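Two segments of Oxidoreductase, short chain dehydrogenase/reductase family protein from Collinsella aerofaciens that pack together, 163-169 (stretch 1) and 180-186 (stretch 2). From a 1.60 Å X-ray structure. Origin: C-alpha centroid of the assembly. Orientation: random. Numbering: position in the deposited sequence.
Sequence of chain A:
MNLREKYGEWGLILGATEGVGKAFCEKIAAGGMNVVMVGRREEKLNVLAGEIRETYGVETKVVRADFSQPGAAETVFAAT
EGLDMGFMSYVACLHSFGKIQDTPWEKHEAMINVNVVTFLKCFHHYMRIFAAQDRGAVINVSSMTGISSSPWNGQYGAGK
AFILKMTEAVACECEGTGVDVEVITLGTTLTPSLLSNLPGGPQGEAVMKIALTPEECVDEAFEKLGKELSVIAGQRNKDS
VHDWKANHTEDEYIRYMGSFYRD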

ATOM      1  N   ILE A 163     -16.248  13.780   7.554  1.00  9.59           N
ATOM      2  CA  ILE A 163     -15.607  13.790   8.876  1.00  9.55           C
ATOM      3  C   ILE A 163     -15.072  15.191   9.189  1.00  9.41           C
ATOM      4  O   ILE A 163     -15.257  15.699  10.297  1.00  9.86           O
ATOM      5  CB  ILE A 163     -14.465  12.753   8.961  1.00  9.60           C
ATOM      6  CG1 ILE A 163     -15.054  11.335   8.892  1.00  9.70           C
ATOM      7  CG2 ILE A 163     -13.618  12.968  10.211  1.00  9.72           C
ATOM      8  CD1 ILE A 163     -14.044  10.226   8.720  1.00  9.88           C
ATOM      9  N   LEU A 164     -14.425  15.815   8.200  1.00  9.41           N
ATOM     10  CA  LEU A 164     -13.859  17.154   8.386  1.00  9.34           C
ATOM     11  C   LEU A 164     -14.957  18.154   8.780  1.00  9.24           C
ATOM     12  O   LEU A 164     -14.892  18.808   9.832  1.00  8.96           O
ATOM     13  CB  LEU A 164     -13.176  17.615   7.108  1.00  9.84           C
ATOM     14  CG  LEU A 164     -12.617  19.033   7.075  1.00  9.97           C
ATOM     15  CD1 LEU A 164     -11.561  19.328   8.130  1.00 10.54           C
ATOM     16  CD2 LEU A 164     -12.079  19.273   5.681  1.00 10.94           C
ATOM     17  N   LYS A 165     -15.950  18.274   7.929  1.00  9.37           N
ATOM     18  CA  LYS A 165     -16.977  19.291   8.147  1.00  9.96           C
ATOM     19  C   LYS A 165     -17.851  19.021   9.376  1.00 10.19           C
ATOM     20  O   LYS A 165     -18.245  19.972  10.077  1.00  9.60           O
ATOM     21  CB  LYS A 165     -17.819  19.510   6.893  1.00 10.27           C
ATOM     22  CG  LYS A 165     -17.041  20.029   5.685  1.00 11.31           C
ATOM     23  CD  LYS A 165     -16.445  21.409   5.883  1.00 11.87           C
ATOM     24  CE  LYS A 165     -15.159  21.589   5.089  1.00 12.31           C
ATOM     25  NZ  LYS A 165     -14.471  22.808   5.504  1.00 12.38           N
ATOM     26  N   MET A 166     -18.158  17.753   9.656  1.00  9.95           N
ATOM     27  CA  MET A 166     -18.900  17.422  10.865  1.00 10.02           C
ATOM     28  C   MET A 166     -18.091  17.817  12.091  1.00  9.83           C
ATOM     29  O   MET A 166     -18.620  18.380  13.037  1.00  9.56           O
ATOM     30  CB  MET A 166     -19.243  15.931  10.936  1.00 10.09           C
ATOM     31  CG  MET A 166     -20.213  15.604  12.079  1.00 10.94           C
ATOM     32  SD  MET A 166     -21.852  16.267  11.660  1.00 12.31           S
ATOM     33  CE  MET A 166     -22.647  16.352  13.248  1.00 12.23           C
ATOM     34  N   THR A 167     -16.792  17.488  12.091  1.00  9.50           N
ATOM     35  CA  THR A 167     -15.956  17.750  13.268  1.00  9.69           C
ATOM     36  C   THR A 167     -15.700  19.242  13.434  1.00  9.89           C
ATOM     37  O   THR A 167     -15.688  19.738  14.562  1.00 10.21           O
ATOM     38  CB  THR A 167     -14.660  16.939  13.237  1.00  9.54           C
ATOM     39  OG1 THR A 167     -14.980  15.559  13.059  1.00  9.83           O
ATOM     40  CG2 THR A 167     -13.884  17.094  14.543  1.00  9.70           C
ATOM     41  N   GLU A 168     -15.536  19.960  12.327  1.00  9.93           N
ATOM     42  CA  GLU A 168     -15.379  21.420  12.385  1.00 10.27           C
ATOM     43  C   GLU A 168     -16.583  22.053  13.058  1.00 10.39           C
ATOM     44  O   GLU A 168     -16.432  22.904  13.922  1.00 10.68           O
ATOM     45  CB  GLU A 168     -15.169  22.028  10.998  1.00 10.53           C
ATOM     46  CG  GLU A 168     -13.802  21.720  10.385  1.00 10.45           C
ATOM     47  CD  GLU A 168     -13.586  22.348   9.023  1.00 11.08           C
ATOM     48  OE1 GLU A 168     -14.548  22.498   8.243  1.00 11.37           O
ATOM     49  OE2 GLU A 168     -12.431  22.695   8.695  1.00 12.04           O
ATOM     50  N   ALA A 169     -17.773  21.604  12.668  1.00 10.56           N
ATOM     51  CA  ALA A 169     -19.024  22.123  13.241  1.00 10.41           C
ATOM     52  C   ALA A 169     -19.078  21.892  14.736  1.00 11.09           C
ATOM     53  O   ALA A 169     -19.313  22.835  15.502  1.00 11.01           O
ATOM     54  CB  ALA A 169     -20.209  21.479  12.567  1.00 10.55           C
ATOM     55  N   ASP A 180     -13.353  19.482  24.504  1.00 12.10           N
ATOM     56  CA  ASP A 180     -12.437  20.017  23.481  1.00 12.21           C
ATOM     57  C   ASP A 180     -12.454  19.101  22.258  1.00 11.86           C
ATOM     58  O   ASP A 180     -12.160  17.926  22.368  1.00 12.47           O
ATOM     59  CB  ASP A 180     -11.012  20.118  24.007  1.00 13.49           C
ATOM     60  CG  ASP A 180     -10.858  21.144  25.121  1.00 14.62           C
ATOM     61  OD1 ASP A 180     -11.599  22.152  25.129  1.00 16.16           O
ATOM     62  OD2 ASP A 180      -9.998  20.922  26.005  1.00 15.97           O
ATOM     63  N   VAL A 181     -12.799  19.652  21.099  1.00 11.38           N
ATOM     64  CA  VAL A 181     -12.913  18.880  19.883  1.00 11.19           C
ATOM     65  C   VAL A 181     -12.040  19.506  18.819  1.00 10.95           C
ATOM     66  O   VAL A 181     -11.960  20.721  18.716  1.00 11.27           O
ATOM     67  CB  VAL A 181     -14.390  18.765  19.431  1.00 11.06           C
ATOM     68  CG1 VAL A 181     -14.542  18.097  18.053  1.00 11.40           C
ATOM     69  CG2 VAL A 181     -15.171  17.998  20.470  1.00 11.16           C
ATOM     70  N   GLU A 182     -11.373  18.666  18.051  1.00 10.72           N
ATOM     71  CA  GLU A 182     -10.479  19.081  16.976  1.00 10.91           C
ATOM     72  C   GLU A 182     -10.548  18.070  15.850  1.00 10.84           C
ATOM     73  O   GLU A 182     -10.737  16.881  16.092  1.00 10.56           O
ATOM     74  CB  GLU A 182      -9.050  19.170  17.491  1.00 11.37           C
ATOM     75  CG  GLU A 182      -8.012  19.724  16.515  1.00 12.05           C
ATOM     76  CD  GLU A 182      -6.598  19.405  16.969  1.00 12.63           C
ATOM     77  OE1 GLU A 182      -6.330  19.441  18.200  1.00 12.38           O
ATOM     78  OE2 GLU A 182      -5.777  19.061  16.101  1.00 13.24           O
ATOM     79  N   VAL A 183     -10.425  18.552  14.631  1.00 10.25           N
ATOM     80  CA  VAL A 183     -10.092  17.681  13.502  1.00 10.86           C
ATOM     81  C   VAL A 183      -8.685  17.972  13.023  1.00 10.84           C
ATOM     82  O   VAL A 183      -8.301  19.133  12.845  1.00 11.17           O
ATOM     83  CB  VAL A 183     -11.119  17.741  12.355  1.00 10.67           C
ATOM     84  CG1 VAL A 183     -11.458  19.162  11.909  1.00 11.08           C
ATOM     85  CG2 VAL A 183     -10.670  16.882  11.160  1.00 10.81           C
ATOM     86  N   ILE A 184      -7.918  16.907  12.815  1.00 11.68           N
ATOM     87  CA  ILE A 184      -6.578  17.012  12.254  1.00 12.66           C
ATOM     88  C   ILE A 184      -6.626  16.357  10.878  1.00 12.20           C
ATOM     89  O   ILE A 184      -7.009  15.195  10.758  1.00 12.06           O
ATOM     90  CB  ILE A 184      -5.485  16.405  13.153  1.00 13.52           C
ATOM     91  CG1 ILE A 184      -4.100  16.633  12.516  1.00 15.17           C
ATOM     92  CG2 ILE A 184      -5.683  14.916  13.445  1.00 13.34           C
ATOM     93  CD1 ILE A 184      -3.248  17.628  13.231  1.00 16.11           C
ATOM     94  N   THR A 185      -6.206  17.103   9.864  1.00 11.88           N
ATOM     95  CA  THR A 185      -6.240  16.665   8.481  1.00 12.43           C
ATOM     96  C   THR A 185      -4.827  16.263   8.039  1.00 12.66           C
ATOM     97  O   THR A 185      -3.899  17.081   8.080  1.00 12.22           O
ATOM     98  CB  THR A 185      -6.812  17.782   7.592  1.00 13.66           C
ATOM     99  OG1 THR A 185      -8.195  17.997   7.940  1.00 13.49           O
ATOM    100  CG2 THR A 185      -6.709  17.417   6.148  1.00 13.94           C
ATOM    101  N   LEU A 186      -4.671  15.002   7.635  1.00 12.39           N
ATOM    102  CA  LEU A 186      -3.359  14.435   7.336  1.00 14.18           C
ATOM    103  C   LEU A 186      -3.109  14.436   5.849  1.00 15.64           C
ATOM    104  O   LEU A 186      -4.031  14.304   5.061  1.00 17.45           O
ATOM    105  CB  LEU A 186      -3.286  13.003   7.818  1.00 14.49           C
ATOM    106  CG  LEU A 186      -3.658  12.774   9.285  1.00 14.62           C
ATOM    107  CD1 LEU A 186      -3.385  11.323   9.667  1.00 16.19           C
ATOM    108  CD2 LEU A 186      -2.944  13.750  10.189  1.00 14.83           C
TER

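A helix and a strand pack here in nearly antiparallel fashion, their N-to-C directions 154° apart and their axes 7.4 Å apart at closest approach. No hydrogen bond crosses between the two stretches, so the contact rests on the fit of side chains. The strand's alternation decides which of its side chains face the helix: Val-181, Val-183 and Thr-185 direct their CA-to-CB bonds toward the helix, while Glu-182 and Ile-184 direct theirs away.

Thr-167 lies at the closest point of the register, its CA 5.9 Å from the CA of Val-183. With chi1 at -54° (m), its OG1 turns back along the helix and donates a hydrogen bond to Ile-163 O at 2.8 Å. The same carbonyl oxygen, Ile-163 O, also accepts the helical hydrogen bond from Thr-167 N at 3.0 Å. The hydroxyl thus has a partner within its own helix, and the methyl group is left to meet the strand. Thr-167 CG2 lies 3.6 Å from Val-183 CB, 3.7 Å from Val-181 CG1 and 3.5 Å from Glu-182 O, the last a van der Waals approach of a methyl to the strand backbone. A short, branched residue suits such a place: it allows close approach of the two backbones and buries its polar atom without leaving it unsatisfied.

Val-183 is the residue most covered by the opposing stretch. Its chi1 of 50° (p) differs from the 173° (t) of Val-181, and its CG1 reaches both Leu-164 CD1 and Glu-168 CG, each at 3.8 Å. Beta-branched valine is at home in an extended strand, and its compact side chain fills the space beside Thr-167 without needing a long reach.

Leu-164 stands one helical turn before Thr-167. Its CA-to-CB bond points sideways, but chi1 of 175° (t) and chi2 of 60° (p) bring the end of the side chain nearer the strand. Leu-164 CD1 can therefore touch Val-183 CG1 and also approach Thr-185 OG1 at 3.6 Å; this second contact pairs a methyl with a hydroxyl oxygen and is no hydrogen bond.

Glu-168 shows how a charged residue can border an apolar contact. Its CA-to-CB bond points away from the strand, yet its CG methylene still packs against Val-183. With chi1 at -71° (m) and chi2 at -179° (t), the chain extends to its carboxylate, where Glu-168 OE1 forms a salt bridge with Lys-165 NZ at 2.8 Å.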